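Local atomic coordinates of omega transaminase (Pseudomonas sp., PDB entry 5LHA), a protein that probably catalyses pyridoxal-phosphate-dependent transfer of amino groups between amines and keto acids, as an omega-type amine transaminase of class III. Residues Gln309-Ala312 against Asp313-Asn317. Residues are numbered along the deposited sequence; the frame is centred on the assembly and turned at random.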
loop_
_atom_site.group_PDB
_atom_site.type_symbol
_atom_site.label_atom_id
_atom_site.label_comp_id
_atom_site.label_asym_id
_atom_site.label_seq_id
_atom_site.Cartn_x
_atom_site.Cartn_y
_atom_site.Cartn_z
ATOM N N GLN A 309 -5.327 -10.997 -28.926
ATOM C CA GLN A 309 -4.916 -12.398 -28.971
ATOM C C GLN A 309 -3.711 -12.653 -28.077
ATOM O O GLN A 309 -3.639 -13.688 -27.407
ATOM C CB GLN A 309 -4.602 -12.803 -30.411
ATOM C CG GLN A 309 -4.569 -14.308 -30.670
ATOM C CD GLN A 309 -5.948 -14.937 -30.785
ATOM O OE1 GLN A 309 -6.756 -14.536 -31.626
ATOM N NE2 GLN A 309 -6.220 -15.937 -29.950
ATOM N N ARG A 310 -2.741 -11.736 -28.079
ATOM C CA ARG A 310 -1.587 -11.838 -27.190
ATOM C C ARG A 310 -2.009 -12.137 -25.753
ATOM O O ARG A 310 -1.622 -13.158 -25.173
ATOM C CB ARG A 310 -0.778 -10.541 -27.253
ATOM C CG ARG A 310 0.324 -10.436 -26.216
ATOM C CD ARG A 310 0.822 -9.006 -26.086
ATOM N NE ARG A 310 1.748 -8.843 -24.962
ATOM C CZ ARG A 310 2.480 -7.754 -24.730
ATOM N NH1 ARG A 310 2.419 -6.710 -25.545
ATOM N NH2 ARG A 310 3.284 -7.711 -23.676
ATOM N N ILE A 311 -2.828 -11.254 -25.178
ATOM C CA ILE A 311 -3.285 -11.401 -23.798
ATOM C C ILE A 311 -4.164 -12.637 -23.641
ATOM O O ILE A 311 -4.052 -13.377 -22.657
ATOM C CB ILE A 311 -4.024 -10.119 -23.363
ATOM C CG1 ILE A 311 -3.064 -8.932 -23.334
ATOM C CG2 ILE A 311 -4.704 -10.293 -21.993
ATOM C CD1 ILE A 311 -3.761 -7.577 -23.366
ATOM N N ALA A 312 -5.086 -12.852 -24.579
ATOM C CA ALA A 312 -6.018 -13.971 -24.475
ATOM C C ALA A 312 -5.275 -15.304 -24.431
ATOM O O ALA A 312 -5.595 -16.183 -23.621
ATOM C CB ALA A 312 -7.005 -13.932 -25.641
ATOM N N ASP A 313 -4.287 -15.468 -25.319
ATOM C CA ASP A 313 -3.519 -16.708 -25.402
ATOM C C ASP A 313 -2.768 -16.996 -24.110
ATOM O O ASP A 313 -2.671 -18.153 -23.685
ATOM C CB ASP A 313 -2.536 -16.617 -26.564
ATOM C CG ASP A 313 -3.214 -16.694 -27.899
ATOM O OD1 ASP A 313 -4.382 -17.131 -27.946
ATOM O OD2 ASP A 313 -2.588 -16.284 -28.896
ATOM N N ALA A 314 -2.181 -15.960 -23.502
ATOM C CA ALA A 314 -1.411 -16.159 -22.278
ATOM C C ALA A 314 -2.299 -16.612 -21.132
ATOM O O ALA A 314 -1.923 -17.495 -20.350
ATOM C CB ALA A 314 -0.681 -14.875 -21.898
ATOM N N ILE A 315 -3.466 -15.989 -20.996
ATOM C CA ILE A 315 -4.351 -16.306 -19.885
ATOM C C ILE A 315 -4.974 -17.682 -20.084
ATOM O O ILE A 315 -5.028 -18.492 -19.152
ATOM C CB ILE A 315 -5.410 -15.197 -19.727
ATOM C CG1 ILE A 315 -4.711 -13.895 -19.319
ATOM C CG2 ILE A 315 -6.440 -15.580 -18.676
ATOM C CD1 ILE A 315 -5.621 -12.739 -19.094
ATOM N N GLU A 316 -5.454 -17.967 -21.301
ATOM C CA GLU A 316 -6.051 -19.272 -21.558
ATOM C C GLU A 316 -5.032 -20.412 -21.534
ATOM O O GLU A 316 -5.427 -21.561 -21.297
ATOM C CB GLU A 316 -6.822 -19.268 -22.879
ATOM C CG GLU A 316 -8.028 -18.340 -22.881
ATOM C CD GLU A 316 -8.845 -18.457 -24.147
ATOM O OE1 GLU A 316 -8.354 -19.091 -25.106
ATOM O OE2 GLU A 316 -9.991 -17.944 -24.176
ATOM N N ASN A 317 -3.746 -20.139 -21.773
ATOM C CA ASN A 317 -2.704 -21.146 -21.602
ATOM C C ASN A 317 -1.979 -21.019 -20.272
ATOM O O ASN A 317 -0.958 -21.682 -20.074
ATOM C CB ASN A 317 -1.657 -21.093 -22.722
ATOM C CG ASN A 317 -2.127 -21.730 -24.012
ATOM O OD1 ASN A 317 -2.910 -22.683 -24.010
ATOM N ND2 ASN A 317 -1.596 -21.241 -25.128
#
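Gln309 O accepts a hydrogen bond from Asp313 N at 2.8 Å, and i to i+4 bonds follow from Ile315 N to Ile311 O and from Glu316 N to Ala312 O; the one from Ala314 N to Arg310 O is weak. Side chains of Gln309 and Asp313 repeat the same spacing. Gln309 NE2 donates to Asp313 OD1 at 3.0 Å, nearly straight at 169°. The carboxylate oxygen lies in the amide plane but is met on its syn side from 29° out of the carboxylate plane. Gln309 CG lies anti to the backbone N of that residue (chi1 -162°), and a bend at chi2 turns the amide to Asp313. With an alanine here the amide is gone, and Asp313 OD1 is likely to lose this donor, leaving the carboxylate freer to turn. Ile311 and Ile315 make a second i to i+4 pair, side by side, with Ile311 CG2 3.9 Å from Ile315 CD1; Ile311 also packs on Tyr138 of helix 124-141. Glu316 reaches out to a salt bridge with Arg117 and a hydrogen bond from Trp22 of the second subunit. This is an i to i+4 side-chain pair on a short alpha-helix, 309-316, which follows strand 303-308 in the large-domain sheet of the fold type I aminotransferase.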